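PDB 3RJ2: uncharacterized protein from Singapore grouper iridovirus, which binds histone H3 and is otherwise of unknown biochemical function. Local coordinates for residues A[31-45]-A[86-100]. Sequence-based numbering, arbitrary orientation.
Sequences CWIWTYKFPEKYTLL and LAVPKDAAYARIHAA
Y36 and A95 form a hydrogen-bonded antiparallel pair: Y36 N reaches A95 O at 2.8 Å and A95 N returns to Y36 O, both in the carbonyl plane. W34 and I97 form the next such pair, W34 N lying in the plane of the I97 carbonyl; the return bond to W34 O is less certain, because that oxygen is modelled too close to a neighbour. At the far end A99 N donates to W32 O, which accepts a second hydrogen bond, from a water that bridges to A99 O. At the other end A93 O accepts both F38 N, at 2.9 Å and tilted from the carbonyl plane, and a water shared with F38 O. Strands 31-37 and 94-98, at 172°, are central neighbours in a mixed six-stranded sheet, whereas 44-45 and 86-87 belong to a four-stranded antiparallel sheet; each segment passes from one to the other. In this second pairing L45 and L86 exchange two backbone bonds, L45 N to L86 O being nearly straight (177°). V88 N reaches T43 O at 3.0 Å, but from above the carbonyl plane. F38 lies between these pairings: the A93-Y94 backbone covers one ring face and Y42 CD2 the other, while CE2 touches V88 CG1. Y42 OH and Y36 OH share a 2.5 Å hydrogen bond. On the T35 face, R96 bends at chi3 (-67°), bringing NE and NH2 to T35 OG1 at 2.9 and 3.0 Å, bonds less certain because the position of OG1 is; NH1 is satisfied by the carbonyls of T134 and A137. H98 NE2 is hydrogen-bonded to T134 OG1, and I33 CG2 sits over the H98 ring. Beside I97, A99 CB makes a CH-pi contact 3.5 Å from the W32 six-membered ring centroid, almost on the normal, while W32 NE1 donates to I5 O.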
# COMPACT_ATOMS: atom_id res chain seq x y z
N CYS A 31 2.70 -4.24 11.42
CA CYS A 31 2.56 -4.39 9.95
C CYS A 31 1.12 -4.54 9.48
O CYS A 31 0.31 -5.20 10.13
CB CYS A 31 3.35 -5.58 9.45
SG CYS A 31 5.09 -5.38 9.56
N TRP A 32 0.81 -3.91 8.36
CA TRP A 32 -0.47 -4.11 7.69
C TRP A 32 -0.31 -4.17 6.17
O TRP A 32 0.75 -3.87 5.63
CB TRP A 32 -1.52 -3.07 8.12
CG TRP A 32 -1.06 -1.63 8.06
CD1 TRP A 32 -0.74 -0.83 9.13
CD2 TRP A 32 -0.91 -0.81 6.89
NE1 TRP A 32 -0.38 0.42 8.69
CE2 TRP A 32 -0.48 0.46 7.33
CE3 TRP A 32 -1.10 -1.03 5.51
CZ2 TRP A 32 -0.21 1.51 6.43
CZ3 TRP A 32 -0.83 0.02 4.63
CH2 TRP A 32 -0.40 1.27 5.09
N ILE A 33 -1.38 -4.62 5.51
CA ILE A 33 -1.47 -4.63 4.06
C ILE A 33 -2.77 -3.91 3.74
O ILE A 33 -3.76 -4.05 4.45
CB ILE A 33 -1.48 -6.06 3.48
CG1 ILE A 33 -0.20 -6.80 3.86
CG2 ILE A 33 -1.65 -6.05 1.97
CD1 ILE A 33 -0.24 -8.30 3.55
N TRP A 34 -2.72 -3.10 2.68
CA TRP A 34 -3.87 -2.33 2.26
C TRP A 34 -4.12 -2.56 0.77
O TRP A 34 -3.19 -2.49 -0.03
CB TRP A 34 -3.61 -0.86 2.56
CG TRP A 34 -4.63 0.11 2.09
CD1 TRP A 34 -5.81 0.43 2.71
CD2 TRP A 34 -4.55 0.93 0.92
NE1 TRP A 34 -6.48 1.39 1.98
CE2 TRP A 34 -5.73 1.72 0.88
CE3 TRP A 34 -3.61 1.06 -0.12
CZ2 TRP A 34 -5.98 2.65 -0.16
CZ3 TRP A 34 -3.87 2.00 -1.16
CH2 TRP A 34 -5.04 2.78 -1.15
N THR A 35 -5.37 -2.85 0.44
CA THR A 35 -5.82 -3.05 -0.94
C THR A 35 -6.93 -2.06 -1.32
O THR A 35 -7.89 -1.87 -0.58
CB THR A 35 -6.36 -4.49 -1.14
OG1 THR A 35 -5.35 -5.42 -0.75
CG2 THR A 35 -6.72 -4.73 -2.61
N TYR A 36 -6.80 -1.45 -2.49
CA TYR A 36 -7.76 -0.46 -2.95
C TYR A 36 -8.13 -0.73 -4.39
O TYR A 36 -7.28 -0.69 -5.28
CB TYR A 36 -7.17 0.95 -2.81
CG TYR A 36 -8.00 2.12 -3.31
CD1 TYR A 36 -9.39 2.17 -3.12
CD2 TYR A 36 -7.38 3.20 -3.92
CE1 TYR A 36 -10.13 3.28 -3.56
CE2 TYR A 36 -8.12 4.30 -4.37
CZ TYR A 36 -9.48 4.34 -4.17
OH TYR A 36 -10.19 5.43 -4.62
N LYS A 37 -9.41 -1.02 -4.62
CA LYS A 37 -9.95 -1.15 -5.97
C LYS A 37 -10.32 0.24 -6.45
O LYS A 37 -11.08 0.93 -5.79
CB LYS A 37 -11.20 -2.04 -5.96
CG LYS A 37 -11.69 -2.41 -7.35
CD LYS A 37 -13.00 -3.18 -7.31
CE LYS A 37 -13.60 -3.28 -8.70
NZ LYS A 37 -14.66 -4.35 -8.77
N PHE A 38 -9.77 0.65 -7.59
CA PHE A 38 -10.04 1.98 -8.14
C PHE A 38 -11.50 2.11 -8.60
O PHE A 38 -12.00 1.24 -9.31
CB PHE A 38 -9.13 2.29 -9.33
CG PHE A 38 -7.64 2.33 -8.99
CD1 PHE A 38 -7.19 2.29 -7.67
CD2 PHE A 38 -6.70 2.43 -10.01
CE1 PHE A 38 -5.83 2.35 -7.38
CE2 PHE A 38 -5.33 2.49 -9.73
CZ PHE A 38 -4.90 2.44 -8.42
N PRO A 39 -12.19 3.19 -8.16
CA PRO A 39 -13.52 3.47 -8.70
C PRO A 39 -13.43 4.21 -10.05
O PRO A 39 -14.44 4.33 -10.75
CB PRO A 39 -14.15 4.35 -7.62
CG PRO A 39 -12.99 5.10 -7.02
CD PRO A 39 -11.83 4.11 -7.06
N GLU A 40 -12.22 4.67 -10.39
CA GLU A 40 -11.93 5.39 -11.64
C GLU A 40 -10.43 5.31 -11.91
O GLU A 40 -9.66 4.97 -11.01
CB GLU A 40 -12.37 6.86 -11.53
CG GLU A 40 -11.59 7.66 -10.48
CD GLU A 40 -12.09 9.09 -10.33
OE1 GLU A 40 -12.07 9.84 -11.34
OE2 GLU A 40 -12.49 9.47 -9.21
N LYS A 41 -10.00 5.63 -13.12
CA LYS A 41 -8.57 5.56 -13.46
C LYS A 41 -7.79 6.70 -12.80
O LYS A 41 -8.22 7.86 -12.78
CB LYS A 41 -8.34 5.56 -14.98
CG LYS A 41 -9.19 4.52 -15.74
CD LYS A 41 -8.73 4.33 -17.20
CE LYS A 41 -9.69 3.37 -17.96
NZ LYS A 41 -9.06 2.69 -19.16
N TYR A 42 -6.66 6.37 -12.21
CA TYR A 42 -5.84 7.39 -11.61
C TYR A 42 -4.58 7.44 -12.42
O TYR A 42 -4.27 6.46 -13.08
CB TYR A 42 -5.52 7.03 -10.16
CG TYR A 42 -6.71 7.02 -9.23
CD1 TYR A 42 -7.53 8.14 -9.09
CD2 TYR A 42 -6.98 5.91 -8.45
CE1 TYR A 42 -8.60 8.14 -8.22
CE2 TYR A 42 -8.05 5.90 -7.57
CZ TYR A 42 -8.85 7.01 -7.46
OH TYR A 42 -9.91 6.96 -6.60
N THR A 43 -3.86 8.55 -12.36
CA THR A 43 -2.61 8.68 -13.10
C THR A 43 -1.43 8.97 -12.18
O THR A 43 -0.27 8.83 -12.58
CB THR A 43 -2.68 9.80 -14.10
OG1 THR A 43 -2.94 11.02 -13.40
CG2 THR A 43 -3.79 9.53 -15.15
N LEU A 44 -1.72 9.37 -10.95
CA LEU A 44 -0.67 9.79 -10.04
C LEU A 44 -1.08 9.47 -8.61
O LEU A 44 -2.24 9.65 -8.23
CB LEU A 44 -0.38 11.29 -10.21
CG LEU A 44 0.92 11.83 -9.59
CD1 LEU A 44 2.14 11.27 -10.32
CD2 LEU A 44 0.97 13.35 -9.56
N LEU A 45 -0.13 8.95 -7.84
CA LEU A 45 -0.31 8.77 -6.41
C LEU A 45 0.65 9.70 -5.65
O LEU A 45 1.86 9.56 -5.78
CB LEU A 45 -0.08 7.30 -6.01
CG LEU A 45 0.05 6.98 -4.50
CD1 LEU A 45 -1.23 7.35 -3.77
CD2 LEU A 45 0.38 5.53 -4.25
N LEU A 86 4.18 8.98 -7.13
CA LEU A 86 4.36 7.78 -7.95
C LEU A 86 3.41 7.83 -9.13
O LEU A 86 2.22 8.14 -8.95
CB LEU A 86 3.95 6.56 -7.14
CG LEU A 86 4.93 5.54 -6.60
CD1 LEU A 86 4.08 4.32 -6.33
CD2 LEU A 86 6.04 5.23 -7.63
N ALA A 87 3.90 7.46 -10.30
CA ALA A 87 3.04 7.33 -11.46
C ALA A 87 2.18 6.07 -11.31
O ALA A 87 2.66 5.06 -10.86
CB ALA A 87 3.86 7.29 -12.74
N VAL A 88 0.90 6.18 -11.65
CA VAL A 88 -0.01 5.04 -11.67
C VAL A 88 -0.06 4.50 -13.12
O VAL A 88 -0.32 5.27 -14.05
CB VAL A 88 -1.42 5.45 -11.16
CG1 VAL A 88 -2.37 4.27 -11.17
CG2 VAL A 88 -1.35 6.06 -9.74
N PRO A 89 0.23 3.20 -13.32
CA PRO A 89 0.19 2.61 -14.66
C PRO A 89 -1.17 2.78 -15.36
O PRO A 89 -2.20 2.78 -14.68
CB PRO A 89 0.44 1.11 -14.40
CG PRO A 89 1.14 1.05 -13.09
CD PRO A 89 0.66 2.23 -12.29
N LYS A 90 -1.14 2.94 -16.68
CA LYS A 90 -2.35 3.00 -17.53
C LYS A 90 -3.40 1.93 -17.20
O LYS A 90 -4.60 2.22 -17.14
CB LYS A 90 -1.94 2.87 -19.02
CG LYS A 90 -2.00 4.18 -19.82
CD LYS A 90 -1.54 4.02 -21.30
CE LYS A 90 -1.60 5.39 -22.02
NZ LYS A 90 -0.69 5.54 -23.23
N ASP A 91 -2.94 0.70 -17.02
CA ASP A 91 -3.81 -0.47 -16.79
C ASP A 91 -4.03 -0.84 -15.32
O ASP A 91 -4.51 -1.94 -15.01
CB ASP A 91 -3.28 -1.70 -17.54
CG ASP A 91 -1.79 -1.88 -17.37
OD1 ASP A 91 -1.10 -0.92 -16.97
OD2 ASP A 91 -1.29 -2.99 -17.66
N ALA A 92 -3.67 0.07 -14.41
CA ALA A 92 -3.88 -0.17 -13.00
C ALA A 92 -5.35 -0.05 -12.66
O ALA A 92 -6.00 0.94 -12.99
CB ALA A 92 -3.05 0.79 -12.15
N ALA A 93 -5.88 -1.09 -12.01
CA ALA A 93 -7.24 -1.11 -11.49
C ALA A 93 -7.27 -1.27 -9.96
O ALA A 93 -8.33 -1.10 -9.33
CB ALA A 93 -8.04 -2.23 -12.14
N TYR A 94 -6.11 -1.58 -9.37
CA TYR A 94 -5.96 -1.81 -7.92
C TYR A 94 -4.61 -1.35 -7.45
O TYR A 94 -3.61 -1.48 -8.17
CB TYR A 94 -5.99 -3.31 -7.57
CG TYR A 94 -7.23 -4.07 -7.91
CD1 TYR A 94 -8.23 -4.25 -6.98
CD2 TYR A 94 -7.37 -4.64 -9.16
CE1 TYR A 94 -9.37 -4.98 -7.29
CE2 TYR A 94 -8.50 -5.37 -9.49
CZ TYR A 94 -9.50 -5.53 -8.56
OH TYR A 94 -10.62 -6.25 -8.90
N ALA A 95 -4.56 -0.87 -6.21
CA ALA A 95 -3.31 -0.58 -5.54
C ALA A 95 -3.25 -1.39 -4.25
O ALA A 95 -4.27 -1.71 -3.65
CB ALA A 95 -3.18 0.92 -5.25
N ARG A 96 -2.04 -1.74 -3.85
CA ARG A 96 -1.81 -2.39 -2.58
C ARG A 96 -0.56 -1.76 -1.97
O ARG A 96 0.40 -1.42 -2.68
CB ARG A 96 -1.66 -3.91 -2.77
CG ARG A 96 -1.29 -4.71 -1.51
CD ARG A 96 -1.52 -6.19 -1.71
NE ARG A 96 -2.95 -6.50 -1.85
CZ ARG A 96 -3.43 -7.58 -2.46
NH1 ARG A 96 -2.62 -8.48 -3.02
NH2 ARG A 96 -4.74 -7.76 -2.52
N ILE A 97 -0.60 -1.55 -0.66
CA ILE A 97 0.58 -1.16 0.08
C ILE A 97 0.90 -2.27 1.08
O ILE A 97 0.01 -2.69 1.83
CB ILE A 97 0.37 0.21 0.80
CG1 ILE A 97 0.15 1.32 -0.24
CG2 ILE A 97 1.53 0.52 1.72
CD1 ILE A 97 -0.18 2.71 0.31
N HIS A 98 2.13 -2.78 1.05
CA HIS A 98 2.64 -3.60 2.14
C HIS A 98 3.47 -2.64 2.99
O HIS A 98 4.56 -2.23 2.56
CB HIS A 98 3.53 -4.75 1.65
CG HIS A 98 2.80 -5.84 0.93
ND1 HIS A 98 2.29 -5.69 -0.35
CD2 HIS A 98 2.50 -7.11 1.29
CE1 HIS A 98 1.70 -6.81 -0.73
NE2 HIS A 98 1.82 -7.69 0.25
N ALA A 99 2.97 -2.29 4.17
CA ALA A 99 3.67 -1.41 5.11
C ALA A 99 4.73 -2.14 5.94
O ALA A 99 4.48 -3.22 6.46
CB ALA A 99 2.66 -0.74 6.02
N ALA A 100 5.90 -1.51 6.07
CA ALA A 100 7.07 -2.10 6.72
C ALA A 100 7.32 -3.50 6.18
O ALA A 100 7.36 -4.47 6.94
CB ALA A 100 6.94 -2.11 8.25
O HOH W 1 3.38 -5.56 5.40
O HOH W 2 -10.66 -0.77 -10.45
O HOH W 3 -5.71 3.60 -13.28